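Putative N-acetylmuramoyl-L-alanine amidase,autolysin cwp6 (Peptoclostridium difficile, PDB 5J72) probably cleaves the amide bond between N-acetylmuramic acid and L-alanine in peptidoglycan with a zinc-dependent amidase domain, held at the cell wall by three CWB2 modules. Local coordinates at residues V415-D420 and S425-I430; R493-N498 and G632-V637; M509-R514 and Y588-R593; I543-K548 and T554-A559; D614-N617 and K621-T624. One frame throughout, in Å; residues are numbered along the deposited sequence. Where two conformers were deposited one is given.

Interaction 1 of 5, residues V415-D420 and S425-I430; sequences VYQIGD and SVINSI
V415 and Q417, on the same side of strand 411-418, receive I427 from helix 424-433, and the contact is one of packing, part hydrocarbon and part amide oxygen on hydrocarbon. The apolar part begins at the tip of the isoleucine. I427 holds CG1 anti to its backbone N (chi1 -172°), with CD1 folded round so that it fits between the two strand residues. The methyl CD1 lies 3.9 Å from V415 CG1, the valine and isoleucine chains sliding past each other in opposite directions. It also meets the first methylene of the glutamine, I427 CD1 to Q417 CB being another 3.9 Å.

A second kind of contact sets a polar group against hydrocarbon. The extended Q417 chain crosses I427 at a slant, bringing OE1 within 3.6 Å of I427 CG1 and 3.8 Å of I427 CG2, so both branches of I427 lie close to the amide oxygen.

Strand 411-418 runs parallel to strands 128-135 and 362-370, and its intervening residue Y416 turns to L387 of helix 375-387. I427 also reaches V368 of the neighbouring strand. With all three touching residues buried and the partners meeting through carbon or carbon-to-oxygen contacts, the helix is held to this CWB2 strand by shape and exclusion of water, with no direct polar bond between the segments.

Interaction 2 of 5, residues R493-N498 and G632-V637; sequences RSKGIN and GIEDTV
K495 and E634 carry opposite charges but meet through the base of the lysine chain: E634 OE2 lies 3.5 Å from K495 CG, whereas K495 NZ stays 5.6 Å from E634 OE2, too far for a salt bridge. The lysine sits in the Schellman motif that ends helix 477-494, with G496, at positive phi, as the C-prime residue; the G496 N to R493 O bond of this motif is 3.0 Å long. A chain bent at every torsion beyond CG carries the ammonium past the carboxylate. Any attraction between the two charges is therefore probably a longer-range effect.

The other carboxylate oxygen, E634 OE1, is hydrogen-bonded to Y491 OH on helix 477-494. The glutamate thus links helix 619-637 to the end of the other helix by a polar tip and a carbon stem. Against that stem, and at about a right angle to it, comes I497, the first residue after the Schellman glycine. It is buried and also packs on V454 of strand 453-458 and L492, so the two helices and the strand beneath share this isoleucine. Its terminal methyl does the touching: I497 CD1 lies 3.9 Å from both E634 CB and E634 CG, and 4.3 Å from V637 CG2.

Interaction 3 of 5, residues M509-R514 and Y588-R593; sequences MALGER and YLYVLR
Two side-chain torsions bring L511 and Y590 together. Y590 sends its ring anti to its own backbone N (chi1 -168°), across to the first turn of helix 511-521, while L511, with CG anti to its carbonyl carbon (chi1 -65°), directs its two methyls to Y590 and V591. L511 CD1 touches Y590 CB at 3.8 Å and L511 CD2 meets V591 CG1 at 4.0 Å. The backbone position of L511 sets its CB 4.2 Å from the Y590 ring centroid, 30° off the normal, in an off-centre CH-pi contact.

Further out along the ring the partner is backbone. G512 has no side chain to hold the tyrosine off, and G512 CA approaches Y590 CE1 to 3.6 Å. A water in the ring plane then joins the two segments, donating to G512 O at 2.7 Å and bonded to Y590 OH at 3.2 Å.

R514 secures the start of the same helix, both NE and NH2 reaching M509 O side-on at 2.9 Å. Its guanidinium also forms a salt bridge with D457 and bonds to the backbone O of the zinc ligand H460. The L511 side chain itself is about 8 Å from the zinc ion. Hydrocarbon packing with a single water-mediated polar link thus joins helix 590-593 to helix 511-521 beside the metal centre, while the arginine ties the latter to the zinc-binding loop.

Interaction 4 of 5, residues I543-K548 and T554-A559; sequences IYYKVK and TTKTAA
T555 meets Y545 and K546, which follow on from strand 541-544. Its hydroxyl accepts from the backbone, K546 N to T555 OG1 at 3.0 Å with an N-H...O angle of 151°, and is also hydrogen-bonded to D549 OD2. With OG1 between backbone N and carbonyl carbon (chi1 73°), the oxygen faces K546 N and lies in the plane of the Y545 ring, at its edge. The methyl goes the other way, T555 CG2 resting 4.0 Å from K546 CG, and the backbone is close as well, T555 O lying 3.3 Å from Y545 CB.

K556 follows, its extended chain lying side by side with Y545 and pointing the same way. The methylene CG sits over one ring face in a CH-pi contact, 4.2 Å from the Y545 ring centroid. Beyond it, NZ is hydrogen-bonded to K550 O.

One turn later A559 fits under the strand. A559 CB presses on I543 CG2 at 3.5 Å, tighter than ordinary van der Waals packing, and lies 4.1 Å from Y545 CB, while A559 O touches I543 CD1 at 3.4 Å. The small alanine thus lets the helix come close to the sheet, where I577 and I600 extend the same core. This is the first half of a beta-alpha-beta unit: strand 541-544, helix 554-569 packed against it, then parallel strand 574-578.

Interaction 5 of 5, residues D614-N617 and K621-T624; sequences DKLN and KVKT
The turn that joins helix 610-614 to helix 619-637 is closed by K621, in the first turn of the second helix, reaching back over N617 and the backbone of D614 and K615. The lysine chain is extended beyond CG, so that its whole length runs along the connection. It starts at the turn itself, with K621 CB 3.3 Å from K615 O and 3.9 Å from L616 CA, and K621 CD returns to K615 O at 3.4 Å. At the far end the ammonium group makes its one strong bond across the contact, K621 NZ to N617 OD1 at 2.9 Å. The donor is tilted 23° from the plane of the amide. A weak bond from K621 NZ to D614 O, 3.4 Å long, adds a second acceptor.

N617 can offer its oxygen because its side chain folds back between its own backbone N and carbonyl carbon (chi1 60°), which brings the amide to the lysine although the residue starts out pointing away from the helix.

On the inner side L616 and V622 meet, L616 CB to V622 CG2 at 4.3 Å, and their methyls also rest on carbonyl oxygens, V622 CG2 on L616 O and L616 CD2 on K621 O. V622 goes on to pack on Y480, N483 and T484 of helix 477-494, and L616 on F570, while the D614 carboxylate is paired with K610.

The ammonium of K621 probably carries its usual charge and is met by the negative ends of an amide and, weakly, a carbonyl dipole, with no carboxylate of the two segments bonded to it. It joins the two ends of a short turn, with L616 and V622 buried beside it.

Interaction 1 lies in a CWB2 module, and the other four lie in the amidase domain, whose mixed sheet includes strands 453-458, 525-532 and 541-544. Although interactions 1 and 2 belong to different domains, their nearest atoms are only about 8 Å apart, and R493 NH1 bonds to V399 O, a residue that I430 also touches. Interactions 3 and 4 adjoin directly, L592 CD2 lying 3.5 Å from Y545 O, and T636 OG1 of interaction 2 comes within 3.4 Å of A558 CA. Interactions 2 and 5 share helix 619-637, their centres about 21 Å apart. Of the five, interaction 3 approaches the zinc most closely; the side chain of I543 is about 13 Å from the metal and that of L616 about 14 Å.

Interaction 1 of 5, residues V415-D420 and S425-I430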
# COMPACT_ATOMS: atom_id res chain seq x y z
N VAL A 415 -11.96 -2.26 -4.76
CA VAL A 415 -10.76 -1.47 -4.91
C VAL A 415 -11.21 -0.05 -4.86
O VAL A 415 -12.12 0.36 -5.61
CB VAL A 415 -10.06 -1.77 -6.27
CG1 VAL A 415 -8.91 -0.77 -6.51
CG2 VAL A 415 -9.55 -3.19 -6.29
N TYR A 416 -10.63 0.77 -3.97
CA TYR A 416 -10.99 2.15 -3.95
C TYR A 416 -9.92 2.95 -4.59
O TYR A 416 -8.76 2.82 -4.18
CB TYR A 416 -11.12 2.67 -2.50
CG TYR A 416 -12.29 2.06 -1.77
CD1 TYR A 416 -13.46 2.77 -1.58
CD2 TYR A 416 -12.21 0.79 -1.22
CE1 TYR A 416 -14.55 2.21 -0.85
CE2 TYR A 416 -13.27 0.23 -0.50
CZ TYR A 416 -14.43 0.95 -0.32
OH TYR A 416 -15.44 0.34 0.41
N GLN A 417 -10.25 3.78 -5.54
CA GLN A 417 -9.25 4.63 -6.18
C GLN A 417 -9.30 6.00 -5.52
O GLN A 417 -10.30 6.73 -5.58
CB GLN A 417 -9.55 4.76 -7.68
CG GLN A 417 -8.72 5.81 -8.37
CD GLN A 417 -9.06 5.80 -9.88
OE1 GLN A 417 -9.90 5.02 -10.32
NE2 GLN A 417 -8.39 6.65 -10.68
N ILE A 418 -8.21 6.37 -4.86
CA ILE A 418 -8.14 7.65 -4.15
C ILE A 418 -7.55 8.75 -4.98
O ILE A 418 -6.44 8.62 -5.50
CB ILE A 418 -7.24 7.47 -2.88
CG1 ILE A 418 -7.70 6.24 -2.05
CG2 ILE A 418 -7.27 8.77 -2.05
CD1 ILE A 418 -9.19 6.35 -1.57
N GLY A 419 -8.26 9.84 -5.12
CA GLY A 419 -7.72 10.94 -5.87
C GLY A 419 -7.85 10.73 -7.36
O GLY A 419 -8.16 9.68 -7.88
N ASP A 420 -7.61 11.83 -8.06
CA ASP A 420 -7.67 11.88 -9.50
C ASP A 420 -6.22 11.97 -10.09
O ASP A 420 -5.36 12.62 -9.49
CB ASP A 420 -8.42 13.15 -9.90
CG ASP A 420 -8.67 13.15 -11.39
OD1 ASP A 420 -8.19 14.06 -12.06
OD2 ASP A 420 -9.35 12.20 -11.87
N SER A 425 -5.50 2.78 -17.02
CA SER A 425 -4.67 1.64 -17.32
C SER A 425 -4.10 0.98 -16.01
O SER A 425 -4.13 -0.23 -15.82
CB SER A 425 -3.51 2.16 -18.19
OG SER A 425 -2.55 1.16 -18.40
N VAL A 426 -3.57 1.82 -15.14
CA VAL A 426 -2.96 1.38 -13.88
C VAL A 426 -3.98 0.86 -12.86
O VAL A 426 -3.81 -0.25 -12.34
CB VAL A 426 -2.23 2.65 -13.36
CG1 VAL A 426 -1.58 2.37 -11.99
CG2 VAL A 426 -1.18 3.08 -14.41
N ILE A 427 -5.04 1.65 -12.60
CA ILE A 427 -6.04 1.19 -11.61
C ILE A 427 -6.73 -0.12 -12.14
O ILE A 427 -6.95 -1.08 -11.39
CB ILE A 427 -7.04 2.36 -11.30
CG1 ILE A 427 -7.96 1.95 -10.11
CG2 ILE A 427 -7.87 2.75 -12.53
CD1 ILE A 427 -7.12 1.88 -8.76
N ASN A 428 -7.00 -0.18 -13.46
CA ASN A 428 -7.65 -1.38 -13.99
C ASN A 428 -6.75 -2.57 -13.91
O ASN A 428 -7.22 -3.68 -13.70
CB ASN A 428 -8.10 -1.17 -15.48
CG ASN A 428 -8.60 -2.50 -16.03
OD1 ASN A 428 -7.87 -3.19 -16.77
ND2 ASN A 428 -9.78 -2.99 -15.62
N SER A 429 -5.41 -2.37 -14.06
CA SER A 429 -4.48 -3.49 -13.93
C SER A 429 -4.54 -4.04 -12.53
O SER A 429 -4.57 -5.24 -12.29
CB SER A 429 -3.03 -3.03 -14.22
OG SER A 429 -2.13 -4.07 -13.91
N ILE A 430 -4.52 -3.11 -11.54
CA ILE A 430 -4.57 -3.55 -10.15
C ILE A 430 -5.92 -4.28 -9.83
O ILE A 430 -5.93 -5.32 -9.16
CB ILE A 430 -4.41 -2.30 -9.25
CG1 ILE A 430 -2.91 -1.87 -9.30
CG2 ILE A 430 -4.77 -2.68 -7.76
CD1 ILE A 430 -2.71 -0.41 -8.80

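Interaction 2 of 5, residues R493-N498 and G632-V637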
# COMPACT_ATOMS: atom_id res chain seq x y z
N ARG A 493 9.57 0.87 -16.55
CA ARG A 493 8.16 1.24 -16.53
C ARG A 493 7.99 2.73 -16.30
O ARG A 493 7.04 3.30 -16.85
CB ARG A 493 7.40 0.49 -15.41
CG ARG A 493 7.34 -0.98 -15.71
CD ARG A 493 6.34 -1.70 -14.78
NE ARG A 493 6.19 -3.07 -15.27
CZ ARG A 493 5.75 -4.07 -14.52
NH1 ARG A 493 5.41 -3.87 -13.25
NH2 ARG A 493 5.65 -5.29 -15.04
N SER A 494 8.82 3.32 -15.48
CA SER A 494 8.71 4.75 -15.20
C SER A 494 9.01 5.59 -16.49
O SER A 494 8.67 6.78 -16.52
CB SER A 494 9.66 5.15 -14.10
OG SER A 494 10.97 5.29 -14.62
N LYS A 495 9.65 4.98 -17.51
CA LYS A 495 9.93 5.69 -18.79
C LYS A 495 8.95 5.25 -19.86
O LYS A 495 9.18 5.53 -21.03
CB LYS A 495 11.37 5.42 -19.23
CG LYS A 495 12.37 5.89 -18.18
CD LYS A 495 12.05 7.33 -17.81
CE LYS A 495 13.31 8.05 -17.46
NZ LYS A 495 13.37 8.34 -16.02
N GLY A 496 7.86 4.56 -19.50
CA GLY A 496 6.86 4.19 -20.50
C GLY A 496 7.17 2.96 -21.34
O GLY A 496 6.54 2.74 -22.36
N ILE A 497 8.16 2.12 -20.91
CA ILE A 497 8.47 0.90 -21.66
C ILE A 497 7.71 -0.27 -21.00
O ILE A 497 7.70 -0.34 -19.79
CB ILE A 497 10.05 0.71 -21.64
CG1 ILE A 497 10.71 1.80 -22.55
CG2 ILE A 497 10.43 -0.72 -22.15
CD1 ILE A 497 12.17 2.21 -22.20
N ASN A 498 7.08 -1.12 -21.75
CA ASN A 498 6.36 -2.26 -21.22
C ASN A 498 7.35 -3.32 -20.81
O ASN A 498 8.23 -3.62 -21.60
CB ASN A 498 5.46 -2.85 -22.28
CG ASN A 498 4.51 -1.81 -22.80
OD1 ASN A 498 4.31 -1.72 -24.02
ND2 ASN A 498 3.96 -0.95 -21.93
N GLY A 632 20.55 1.47 -19.68
CA GLY A 632 21.21 0.89 -20.86
C GLY A 632 20.21 0.26 -21.79
O GLY A 632 20.34 0.33 -23.00
N ILE A 633 19.17 -0.42 -21.24
CA ILE A 633 18.15 -1.01 -22.10
C ILE A 633 17.34 0.09 -22.84
O ILE A 633 17.05 -0.05 -24.04
CB ILE A 633 17.16 -1.91 -21.26
CG1 ILE A 633 17.97 -3.17 -20.77
CG2 ILE A 633 15.89 -2.32 -22.11
CD1 ILE A 633 17.13 -4.02 -19.70
N GLU A 634 16.94 1.13 -22.10
CA GLU A 634 16.18 2.24 -22.69
C GLU A 634 17.06 2.88 -23.84
O GLU A 634 16.51 3.19 -24.92
CB GLU A 634 15.90 3.27 -21.61
CG GLU A 634 15.33 4.56 -22.19
CD GLU A 634 15.20 5.65 -21.12
OE1 GLU A 634 16.11 5.82 -20.30
OE2 GLU A 634 14.15 6.31 -21.14
N ASP A 635 18.35 3.06 -23.61
CA ASP A 635 19.27 3.55 -24.64
C ASP A 635 19.12 2.76 -25.89
O ASP A 635 19.12 3.32 -27.00
CB ASP A 635 20.73 3.34 -24.26
CG ASP A 635 21.21 4.24 -23.16
OD1 ASP A 635 20.58 5.29 -22.94
OD2 ASP A 635 22.23 3.90 -22.53
N THR A 636 18.99 1.46 -25.74
CA THR A 636 18.90 0.55 -26.84
C THR A 636 17.56 0.50 -27.53
O THR A 636 17.55 0.54 -28.77
CB THR A 636 19.27 -0.86 -26.32
OG1 THR A 636 20.53 -0.80 -25.66
CG2 THR A 636 19.38 -1.87 -27.45
N VAL A 637 16.43 0.44 -26.80
CA VAL A 637 15.16 0.23 -27.50
C VAL A 637 14.35 1.49 -27.80
O VAL A 637 13.39 1.39 -28.57
CB VAL A 637 14.24 -0.76 -26.69
CG1 VAL A 637 14.96 -2.11 -26.41
CG2 VAL A 637 13.81 -0.13 -25.39

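Interaction 3 of 5, residues M509-R514 and Y588-R593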
# COMPACT_ATOMS: atom_id res chain seq x y z
N MET A 509 12.19 -21.95 -12.30
CA MET A 509 11.73 -21.70 -13.64
C MET A 509 12.85 -22.13 -14.63
O MET A 509 13.97 -21.63 -14.51
CB MET A 509 11.40 -20.20 -13.87
CG MET A 509 10.70 -20.02 -15.19
SD MET A 509 10.16 -18.27 -15.26
CE MET A 509 9.19 -18.24 -16.74
N ALA A 510 12.53 -23.00 -15.59
CA ALA A 510 13.56 -23.52 -16.51
C ALA A 510 13.92 -22.52 -17.63
O ALA A 510 13.11 -21.68 -18.01
CB ALA A 510 13.03 -24.80 -17.19
N LEU A 511 15.13 -22.70 -18.21
CA LEU A 511 15.59 -21.86 -19.29
C LEU A 511 14.60 -21.93 -20.44
O LEU A 511 14.31 -20.92 -21.09
CB LEU A 511 17.02 -22.38 -19.71
CG LEU A 511 18.08 -22.19 -18.59
CD1 LEU A 511 19.43 -22.81 -19.08
CD2 LEU A 511 18.39 -20.62 -18.26
N GLY A 512 14.07 -23.13 -20.71
CA GLY A 512 13.14 -23.31 -21.81
C GLY A 512 11.84 -22.60 -21.58
O GLY A 512 11.17 -22.18 -22.53
N GLU A 513 11.46 -22.43 -20.31
CA GLU A 513 10.21 -21.67 -20.05
C GLU A 513 10.47 -20.12 -20.26
O GLU A 513 9.65 -19.40 -20.86
CB GLU A 513 9.72 -21.92 -18.61
CG GLU A 513 8.35 -21.26 -18.49
CD GLU A 513 7.60 -21.58 -17.20
OE1 GLU A 513 8.14 -22.29 -16.30
OE2 GLU A 513 6.43 -21.07 -17.10
N ARG A 514 11.62 -19.64 -19.78
CA ARG A 514 11.99 -18.22 -19.93
C ARG A 514 12.07 -17.91 -21.38
O ARG A 514 11.61 -16.85 -21.82
CB ARG A 514 13.32 -17.97 -19.24
CG ARG A 514 13.22 -18.28 -17.74
CD ARG A 514 14.61 -18.50 -17.17
NE ARG A 514 14.58 -19.09 -15.85
CZ ARG A 514 14.93 -18.46 -14.73
NH1 ARG A 514 15.29 -17.18 -14.76
NH2 ARG A 514 14.97 -19.12 -13.58
N TYR A 588 26.26 -20.63 -26.82
CA TYR A 588 26.30 -21.57 -25.71
C TYR A 588 25.08 -21.40 -24.76
O TYR A 588 24.50 -22.38 -24.32
CB TYR A 588 27.56 -21.26 -24.97
CG TYR A 588 27.69 -22.01 -23.67
CD1 TYR A 588 27.44 -21.38 -22.46
CD2 TYR A 588 28.08 -23.34 -23.64
CE1 TYR A 588 27.59 -22.06 -21.25
CE2 TYR A 588 28.22 -24.02 -22.45
CZ TYR A 588 27.98 -23.38 -21.26
OH TYR A 588 28.16 -24.05 -20.07
N LEU A 589 24.75 -20.14 -24.43
CA LEU A 589 23.64 -19.87 -23.50
C LEU A 589 22.31 -20.15 -24.13
O LEU A 589 21.94 -19.60 -25.18
CB LEU A 589 23.72 -18.37 -23.04
CG LEU A 589 24.91 -18.08 -22.19
CD1 LEU A 589 25.08 -16.55 -22.10
CD2 LEU A 589 24.77 -18.66 -20.78
N TYR A 590 21.55 -21.00 -23.48
CA TYR A 590 20.20 -21.36 -23.94
C TYR A 590 19.34 -20.14 -24.23
O TYR A 590 18.67 -20.07 -25.27
CB TYR A 590 19.52 -22.23 -22.84
CG TYR A 590 18.24 -22.90 -23.31
CD1 TYR A 590 17.09 -22.16 -23.55
CD2 TYR A 590 18.21 -24.28 -23.55
CE1 TYR A 590 15.93 -22.77 -24.01
CE2 TYR A 590 17.05 -24.89 -24.02
CZ TYR A 590 15.91 -24.13 -24.25
OH TYR A 590 14.76 -24.71 -24.72
N VAL A 591 19.38 -19.12 -23.32
CA VAL A 591 18.40 -17.99 -23.58
C VAL A 591 18.82 -17.12 -24.75
O VAL A 591 18.02 -16.29 -25.21
CB VAL A 591 18.17 -17.14 -22.31
CG1 VAL A 591 17.56 -18.05 -21.22
CG2 VAL A 591 19.47 -16.52 -21.80
N LEU A 592 20.07 -17.32 -25.23
CA LEU A 592 20.51 -16.58 -26.42
C LEU A 592 20.23 -17.45 -27.66
O LEU A 592 19.57 -17.03 -28.60
CB LEU A 592 22.03 -16.28 -26.30
CG LEU A 592 22.36 -14.89 -25.76
CD1 LEU A 592 21.71 -14.67 -24.42
CD2 LEU A 592 23.84 -14.70 -25.66
N ARG A 593 20.68 -18.69 -27.62
CA ARG A 593 20.56 -19.60 -28.77
C ARG A 593 19.15 -19.87 -29.17
O ARG A 593 18.85 -19.93 -30.35
CB ARG A 593 21.29 -20.92 -28.43
CG ARG A 593 21.21 -22.00 -29.58
CD ARG A 593 22.03 -23.25 -29.15
NE ARG A 593 21.30 -24.03 -28.15
CZ ARG A 593 21.55 -24.06 -26.84
NH1 ARG A 593 22.57 -23.37 -26.34
NH2 ARG A 593 20.76 -24.75 -26.02
O HOH W 1 12.07 -22.93 -25.01

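Interaction 4 of 5, residues I543-K548 and T554-A559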
# COMPACT_ATOMS: atom_id res chain seq x y z
N ILE A 543 29.06 -8.88 -20.33
CA ILE A 543 27.74 -9.18 -20.83
C ILE A 543 27.93 -10.08 -22.04
O ILE A 543 28.78 -9.80 -22.87
CB ILE A 543 27.04 -7.84 -21.21
CG1 ILE A 543 26.98 -6.88 -19.93
CG2 ILE A 543 25.64 -8.13 -21.80
CD1 ILE A 543 26.26 -5.60 -20.15
N TYR A 544 27.13 -11.12 -22.16
CA TYR A 544 27.16 -12.00 -23.32
C TYR A 544 26.15 -11.58 -24.30
O TYR A 544 25.02 -11.22 -23.90
CB TYR A 544 26.85 -13.44 -22.90
CG TYR A 544 28.01 -14.02 -22.15
CD1 TYR A 544 28.09 -13.92 -20.78
CD2 TYR A 544 29.08 -14.61 -22.84
CE1 TYR A 544 29.20 -14.37 -20.09
CE2 TYR A 544 30.19 -15.06 -22.16
CZ TYR A 544 30.25 -14.94 -20.79
OH TYR A 544 31.36 -15.34 -20.09
N TYR A 545 26.46 -11.64 -25.59
CA TYR A 545 25.46 -11.27 -26.58
C TYR A 545 25.49 -12.35 -27.70
O TYR A 545 26.31 -13.24 -27.60
CB TYR A 545 25.69 -9.83 -27.11
CG TYR A 545 27.03 -9.67 -27.82
CD1 TYR A 545 28.22 -9.55 -27.10
CD2 TYR A 545 27.09 -9.65 -29.21
CE1 TYR A 545 29.45 -9.44 -27.75
CE2 TYR A 545 28.31 -9.52 -29.87
CZ TYR A 545 29.48 -9.42 -29.14
OH TYR A 545 30.67 -9.29 -29.83
N LYS A 546 24.61 -12.29 -28.71
CA LYS A 546 24.54 -13.38 -29.69
C LYS A 546 25.75 -13.34 -30.67
O LYS A 546 26.11 -12.27 -31.17
CB LYS A 546 23.25 -13.27 -30.47
CG LYS A 546 21.99 -13.49 -29.67
CD LYS A 546 20.82 -13.48 -30.58
CE LYS A 546 19.56 -13.81 -29.86
NZ LYS A 546 18.38 -13.95 -30.80
N VAL A 547 26.36 -14.50 -30.92
CA VAL A 547 27.52 -14.57 -31.79
C VAL A 547 27.20 -14.01 -33.17
O VAL A 547 28.05 -13.37 -33.76
CB VAL A 547 28.02 -16.05 -31.84
CG1 VAL A 547 27.04 -16.91 -32.63
CG2 VAL A 547 29.42 -16.12 -32.45
N LYS A 548 25.99 -14.20 -33.69
CA LYS A 548 25.61 -13.69 -35.00
C LYS A 548 25.84 -12.17 -35.13
O LYS A 548 25.97 -11.67 -36.25
CB LYS A 548 24.14 -14.01 -35.28
CG LYS A 548 23.15 -12.98 -34.75
CD LYS A 548 21.73 -13.35 -35.11
CE LYS A 548 20.80 -12.20 -34.84
NZ LYS A 548 19.41 -12.54 -35.19
N THR A 554 21.75 -5.67 -32.93
CA THR A 554 21.00 -5.24 -31.75
C THR A 554 21.60 -5.75 -30.44
O THR A 554 21.75 -4.95 -29.53
CB THR A 554 19.53 -5.70 -31.87
OG1 THR A 554 19.01 -5.20 -33.11
CG2 THR A 554 18.64 -5.17 -30.71
N THR A 555 22.00 -7.04 -30.34
CA THR A 555 22.49 -7.52 -29.03
C THR A 555 23.85 -7.02 -28.72
O THR A 555 24.22 -6.88 -27.56
CB THR A 555 22.41 -9.09 -28.92
OG1 THR A 555 23.42 -9.70 -29.73
CG2 THR A 555 21.07 -9.59 -29.38
N LYS A 556 24.65 -6.73 -29.74
CA LYS A 556 25.96 -6.14 -29.44
C LYS A 556 25.77 -4.66 -28.94
O LYS A 556 26.47 -4.22 -28.05
CB LYS A 556 26.84 -6.13 -30.75
CG LYS A 556 28.26 -5.75 -30.41
CD LYS A 556 29.14 -5.71 -31.70
CE LYS A 556 30.62 -5.71 -31.30
NZ LYS A 556 31.47 -5.87 -32.50
N THR A 557 24.86 -3.91 -29.57
CA THR A 557 24.60 -2.53 -29.15
C THR A 557 24.03 -2.56 -27.71
O THR A 557 24.46 -1.77 -26.85
CB THR A 557 23.61 -1.88 -30.10
OG1 THR A 557 24.20 -1.85 -31.42
CG2 THR A 557 23.25 -0.47 -29.68
N ALA A 558 23.08 -3.46 -27.48
CA ALA A 558 22.45 -3.60 -26.15
C ALA A 558 23.52 -3.89 -25.13
O ALA A 558 23.60 -3.22 -24.11
CB ALA A 558 21.43 -4.75 -26.19
N ALA A 559 24.42 -4.85 -25.39
CA ALA A 559 25.43 -5.18 -24.37
C ALA A 559 26.40 -4.03 -24.12
O ALA A 559 26.85 -3.81 -22.98
CB ALA A 559 26.22 -6.46 -24.81

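Interaction 5 of 5, residues D614-N617 and K621-T624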
# COMPACT_ATOMS: atom_id res chain seq x y z
N ASP A 614 31.23 -5.18 -2.21
CA ASP A 614 31.23 -4.00 -1.33
C ASP A 614 30.41 -2.83 -2.02
O ASP A 614 29.86 -1.96 -1.34
CB ASP A 614 32.70 -3.54 -1.08
CG ASP A 614 33.41 -4.34 0.01
OD1 ASP A 614 32.72 -5.15 0.70
OD2 ASP A 614 34.64 -4.17 0.16
N LYS A 615 30.35 -2.82 -3.36
CA LYS A 615 29.59 -1.79 -4.06
C LYS A 615 28.09 -2.19 -4.18
O LYS A 615 27.29 -1.43 -4.73
CB LYS A 615 30.18 -1.54 -5.46
CG LYS A 615 31.58 -0.93 -5.42
CD LYS A 615 32.30 -1.17 -6.73
CE LYS A 615 33.73 -0.72 -6.64
NZ LYS A 615 34.59 -1.78 -6.03
N LEU A 616 27.74 -3.39 -3.68
CA LEU A 616 26.34 -3.88 -3.73
C LEU A 616 25.86 -4.38 -2.35
O LEU A 616 25.00 -5.26 -2.26
CB LEU A 616 26.24 -5.04 -4.73
CG LEU A 616 26.63 -4.68 -6.13
CD1 LEU A 616 26.97 -5.96 -6.92
CD2 LEU A 616 25.49 -3.92 -6.75
N ASN A 617 26.38 -3.79 -1.28
CA ASN A 617 26.03 -4.30 0.05
C ASN A 617 24.84 -3.62 0.75
O ASN A 617 24.71 -3.76 1.94
CB ASN A 617 27.27 -4.24 0.95
CG ASN A 617 27.85 -2.86 1.13
OD1 ASN A 617 27.23 -1.85 0.75
ND2 ASN A 617 29.03 -2.71 1.73
N LYS A 621 22.09 0.24 -3.23
CA LYS A 621 23.12 -0.02 -4.22
C LYS A 621 22.68 -1.07 -5.24
O LYS A 621 22.96 -0.93 -6.43
CB LYS A 621 24.38 -0.49 -3.50
CG LYS A 621 25.05 0.68 -2.75
CD LYS A 621 26.19 0.15 -1.92
CE LYS A 621 26.61 1.12 -0.83
NZ LYS A 621 27.97 0.74 -0.35
N VAL A 622 21.97 -2.13 -4.77
CA VAL A 622 21.46 -3.12 -5.71
C VAL A 622 20.43 -2.46 -6.60
O VAL A 622 20.36 -2.73 -7.79
CB VAL A 622 20.87 -4.34 -4.95
CG1 VAL A 622 20.13 -5.27 -5.94
CG2 VAL A 622 21.99 -5.09 -4.26
N LYS A 623 19.62 -1.56 -6.00
CA LYS A 623 18.63 -0.87 -6.81
C LYS A 623 19.38 0.00 -7.90
O LYS A 623 18.94 0.07 -9.03
CB LYS A 623 17.76 0.00 -5.92
CG LYS A 623 16.73 0.75 -6.76
CD LYS A 623 15.78 1.60 -5.91
CE LYS A 623 14.52 1.85 -6.72
NZ LYS A 623 13.75 0.59 -7.01
N THR A 624 20.52 0.61 -7.55
CA THR A 624 21.26 1.42 -8.53
C THR A 624 21.76 0.53 -9.68
O THR A 624 21.69 0.90 -10.85
CB THR A 624 22.43 2.11 -7.85
OG1 THR A 624 21.85 3.01 -6.90
CG2 THR A 624 23.32 2.90 -8.84